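Long-range contact in segregation and condensation protein A (Pyrococcus furiosus, PDB 5XNS), which probably serves as the kleisin subunit of an SMC complex in chromosome condensation and segregation, this chain being its apparent C-terminal winged-helix domain, which probably binds the SMC head: residues B[1-13]-B[41-54]. Sequence-based numbering, arbitrary orientation.
Sequences DIEKYVEELYKVV and TFLYLLFLENMGRV
L48, whose CD2 packs on Y10 CB at 3.7 Å, has its carbonyl O gripped by two backbone N-H groups, R53 N at 2.9 Å and, weakly, M51 N, as helix 35-50 ends in a Schellman motif with G52 at positive phi. This turn brings R53 to Y10, where R53 CB forms a CH-pi contact over one ring face, 4.2 Å from the Y10 ring centroid; the extended R53 chain continues across the rim of the ring. The Y10 ring reaches R53 and V54 because chi1 (179°) sets CG opposite the backbone N. An alanine at Y10 would keep CB beside L48 but is likely to leave R53 CB without its aromatic platform and open a gap beside V54. V6 suits the crossing because its branches divide: CG1 packs on L48, and CG2 lies over the Y44 ring, 3.9 Å from its centroid, and meets the F47 ring at its edge. Leucine suits position 9, its long branched chain carrying L9 CD2 to L45 CD2 and within 3.6 Å of Y44 CB. Helix segments 3-13 and 41-50 cross at 82°, their axes 9.6 Å apart at closest approach; V13, L45 and V54 extend this core to V67 of strand 65-69, while F42, L46 and E49 meet the partner protein.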
# COMPACT_ATOMS: atom_id res chain seq x y z
N ASP B 1 7.79 6.53 31.74
CA ASP B 1 7.82 5.12 31.36
C ASP B 1 9.09 4.77 30.58
O ASP B 1 9.88 3.93 31.00
CB ASP B 1 6.57 4.76 30.54
CG ASP B 1 6.20 5.85 29.53
OD1 ASP B 1 6.00 7.01 29.96
OD2 ASP B 1 6.12 5.54 28.32
N ILE B 2 9.27 5.42 29.43
CA ILE B 2 10.53 5.32 28.69
C ILE B 2 11.43 6.53 28.93
O ILE B 2 12.63 6.45 28.65
CB ILE B 2 10.29 5.14 27.17
CG1 ILE B 2 9.71 6.42 26.54
CG2 ILE B 2 9.37 3.95 26.90
CD1 ILE B 2 10.72 7.24 25.76
N GLU B 3 10.88 7.63 29.45
CA GLU B 3 11.67 8.85 29.56
C GLU B 3 12.94 8.64 30.37
O GLU B 3 13.96 9.28 30.10
CB GLU B 3 10.83 9.98 30.16
CG GLU B 3 10.08 10.81 29.13
CD GLU B 3 9.45 12.07 29.73
OE1 GLU B 3 10.17 13.09 29.90
OE2 GLU B 3 8.25 12.02 30.05
N LYS B 4 12.92 7.73 31.35
CA LYS B 4 14.11 7.54 32.17
C LYS B 4 15.20 6.78 31.41
O LYS B 4 16.40 7.03 31.64
CB LYS B 4 13.75 6.86 33.49
CG LYS B 4 13.40 5.38 33.42
CD LYS B 4 13.30 4.77 34.83
CE LYS B 4 13.20 3.25 34.76
NZ LYS B 4 13.03 2.62 36.10
N TYR B 5 14.83 5.87 30.51
CA TYR B 5 15.83 5.15 29.73
C TYR B 5 16.47 6.05 28.68
O TYR B 5 17.68 5.97 28.44
CB TYR B 5 15.19 3.92 29.07
CG TYR B 5 14.61 2.99 30.11
CD1 TYR B 5 15.44 2.24 30.94
CD2 TYR B 5 13.22 2.89 30.28
CE1 TYR B 5 14.91 1.40 31.91
CE2 TYR B 5 12.69 2.05 31.25
CZ TYR B 5 13.54 1.31 32.06
OH TYR B 5 13.02 0.47 33.02
N VAL B 6 15.67 6.93 28.07
CA VAL B 6 16.23 7.91 27.13
C VAL B 6 17.19 8.85 27.86
O VAL B 6 18.31 9.11 27.39
CB VAL B 6 15.09 8.66 26.42
CG1 VAL B 6 15.63 9.77 25.58
CG2 VAL B 6 14.30 7.67 25.57
N GLU B 7 16.79 9.33 29.04
CA GLU B 7 17.67 10.19 29.84
C GLU B 7 18.92 9.44 30.30
O GLU B 7 20.02 9.99 30.28
CB GLU B 7 16.90 10.75 31.03
CG GLU B 7 17.78 11.53 32.01
CD GLU B 7 18.14 12.94 31.50
OE1 GLU B 7 19.07 13.58 32.07
OE2 GLU B 7 17.49 13.39 30.52
N GLU B 8 18.77 8.18 30.73
CA GLU B 8 19.93 7.38 31.10
C GLU B 8 20.93 7.31 29.95
O GLU B 8 22.14 7.48 30.15
CB GLU B 8 19.51 5.97 31.53
CG GLU B 8 19.14 5.83 33.02
CD GLU B 8 18.52 4.46 33.36
OE1 GLU B 8 17.71 4.38 34.32
OE2 GLU B 8 18.84 3.47 32.65
N LEU B 9 20.43 7.08 28.74
CA LEU B 9 21.32 6.96 27.60
C LEU B 9 21.99 8.29 27.29
O LEU B 9 23.16 8.34 26.91
CB LEU B 9 20.54 6.43 26.39
CG LEU B 9 21.30 6.45 25.07
CD1 LEU B 9 22.55 5.58 25.14
CD2 LEU B 9 20.37 5.99 23.95
N TYR B 10 21.25 9.39 27.47
CA TYR B 10 21.84 10.72 27.30
C TYR B 10 23.01 10.93 28.25
O TYR B 10 24.10 11.35 27.82
CB TYR B 10 20.77 11.78 27.53
CG TYR B 10 21.25 13.20 27.41
CD1 TYR B 10 22.02 13.61 26.32
CD2 TYR B 10 20.88 14.16 28.35
CE1 TYR B 10 22.43 14.92 26.19
CE2 TYR B 10 21.29 15.47 28.23
CZ TYR B 10 22.07 15.85 27.15
OH TYR B 10 22.48 17.15 27.03
N LYS B 11 22.82 10.62 29.54
CA LYS B 11 23.89 10.83 30.53
C LYS B 11 25.12 10.00 30.19
O LYS B 11 26.26 10.47 30.34
CB LYS B 11 23.39 10.50 31.94
CG LYS B 11 22.20 11.32 32.45
CD LYS B 11 22.14 11.31 33.99
CE LYS B 11 20.71 11.41 34.53
NZ LYS B 11 20.01 10.08 34.58
N VAL B 12 24.90 8.77 29.72
CA VAL B 12 26.01 7.93 29.28
C VAL B 12 26.77 8.60 28.13
O VAL B 12 28.01 8.65 28.13
CB VAL B 12 25.49 6.55 28.88
CG1 VAL B 12 26.54 5.80 28.07
CG2 VAL B 12 25.08 5.77 30.13
N VAL B 13 26.03 9.10 27.14
CA VAL B 13 26.64 9.76 25.98
C VAL B 13 27.46 10.97 26.43
O VAL B 13 28.61 11.16 26.01
CB VAL B 13 25.56 10.16 24.96
CG1 VAL B 13 26.15 11.12 23.91
CG2 VAL B 13 25.00 8.91 24.28
N THR B 41 18.07 1.22 20.97
CA THR B 41 19.15 2.19 21.11
C THR B 41 19.06 3.25 20.02
O THR B 41 19.14 4.46 20.30
CB THR B 41 20.51 1.49 21.06
OG1 THR B 41 20.52 0.37 21.96
CG2 THR B 41 21.65 2.47 21.43
N PHE B 42 18.89 2.81 18.77
CA PHE B 42 18.75 3.74 17.65
C PHE B 42 17.58 4.70 17.89
O PHE B 42 17.73 5.93 17.76
CB PHE B 42 18.57 2.93 16.37
CG PHE B 42 18.62 3.74 15.10
CD1 PHE B 42 19.56 4.75 14.93
CD2 PHE B 42 17.74 3.46 14.06
CE1 PHE B 42 19.60 5.49 13.75
CE2 PHE B 42 17.78 4.18 12.87
CZ PHE B 42 18.71 5.20 12.71
N LEU B 43 16.44 4.15 18.32
CA LEU B 43 15.24 4.97 18.55
C LEU B 43 15.48 6.02 19.63
O LEU B 43 15.14 7.19 19.45
CB LEU B 43 14.07 4.07 18.93
CG LEU B 43 12.69 4.72 19.08
CD1 LEU B 43 12.19 5.25 17.76
CD2 LEU B 43 11.71 3.67 19.61
N TYR B 44 16.06 5.60 20.76
CA TYR B 44 16.31 6.53 21.85
C TYR B 44 17.23 7.66 21.41
O TYR B 44 17.03 8.83 21.79
CB TYR B 44 16.88 5.77 23.05
CG TYR B 44 15.85 4.86 23.73
CD1 TYR B 44 14.54 4.83 23.29
CD2 TYR B 44 16.19 4.08 24.81
CE1 TYR B 44 13.59 4.02 23.89
CE2 TYR B 44 15.26 3.26 25.43
CZ TYR B 44 13.96 3.24 24.97
OH TYR B 44 13.02 2.43 25.57
N LEU B 45 18.23 7.35 20.58
CA LEU B 45 19.07 8.40 20.02
C LEU B 45 18.25 9.32 19.11
O LEU B 45 18.40 10.55 19.17
CB LEU B 45 20.25 7.78 19.28
CG LEU B 45 21.26 7.10 20.20
CD1 LEU B 45 22.21 6.23 19.39
CD2 LEU B 45 22.03 8.12 21.07
N LEU B 46 17.35 8.76 18.31
CA LEU B 46 16.54 9.63 17.45
C LEU B 46 15.62 10.52 18.29
O LEU B 46 15.37 11.67 17.92
CB LEU B 46 15.74 8.81 16.44
CG LEU B 46 16.68 8.09 15.49
CD1 LEU B 46 16.00 6.83 14.94
CD2 LEU B 46 17.14 9.01 14.38
N PHE B 47 15.09 9.98 19.40
CA PHE B 47 14.35 10.82 20.35
C PHE B 47 15.23 11.97 20.85
O PHE B 47 14.82 13.13 20.87
CB PHE B 47 13.85 9.98 21.53
CG PHE B 47 12.70 9.04 21.19
CD1 PHE B 47 12.10 9.05 19.94
CD2 PHE B 47 12.24 8.14 22.14
CE1 PHE B 47 11.04 8.20 19.65
CE2 PHE B 47 11.19 7.28 21.85
CZ PHE B 47 10.59 7.31 20.61
N LEU B 48 16.46 11.64 21.27
CA LEU B 48 17.35 12.68 21.78
C LEU B 48 17.70 13.68 20.69
O LEU B 48 17.85 14.88 20.96
CB LEU B 48 18.61 12.04 22.37
CG LEU B 48 18.42 11.40 23.76
CD1 LEU B 48 19.60 10.51 24.10
CD2 LEU B 48 18.22 12.43 24.86
N GLU B 49 17.82 13.22 19.44
CA GLU B 49 18.18 14.16 18.39
C GLU B 49 17.02 15.08 18.05
O GLU B 49 17.23 16.26 17.78
CB GLU B 49 18.67 13.42 17.15
CG GLU B 49 19.13 14.38 16.07
CD GLU B 49 19.82 13.69 14.93
OE1 GLU B 49 19.27 12.67 14.46
OE2 GLU B 49 20.90 14.17 14.52
N ASN B 50 15.79 14.56 18.08
CA ASN B 50 14.64 15.41 17.79
C ASN B 50 14.46 16.49 18.85
O ASN B 50 13.88 17.54 18.55
CB ASN B 50 13.38 14.55 17.67
CG ASN B 50 12.32 15.21 16.82
OD1 ASN B 50 12.49 15.36 15.60
ND2 ASN B 50 11.23 15.62 17.45
N MET B 51 14.93 16.25 20.07
CA MET B 51 14.90 17.25 21.13
C MET B 51 16.14 18.14 21.15
O MET B 51 16.26 18.98 22.04
CB MET B 51 14.77 16.58 22.50
CG MET B 51 13.55 15.72 22.68
SD MET B 51 13.62 14.86 24.27
CE MET B 51 14.88 13.64 24.02
N GLY B 52 17.06 17.96 20.21
CA GLY B 52 18.24 18.79 20.15
C GLY B 52 19.31 18.47 21.18
O GLY B 52 20.22 19.28 21.36
N ARG B 53 19.25 17.31 21.84
CA ARG B 53 20.24 16.99 22.86
C ARG B 53 21.45 16.23 22.33
O ARG B 53 22.52 16.28 22.97
CB ARG B 53 19.60 16.20 24.00
CG ARG B 53 18.40 16.88 24.58
CD ARG B 53 18.05 16.33 25.96
NE ARG B 53 16.91 17.05 26.50
CZ ARG B 53 16.97 18.27 27.04
NH1 ARG B 53 18.14 18.92 27.13
NH2 ARG B 53 15.86 18.85 27.51
N VAL B 54 21.33 15.53 21.20
CA VAL B 54 22.48 14.92 20.53
C VAL B 54 22.36 15.20 19.04
O VAL B 54 21.29 15.52 18.53
CB VAL B 54 22.60 13.40 20.77
CG1 VAL B 54 22.52 13.07 22.25
CG2 VAL B 54 21.52 12.65 19.97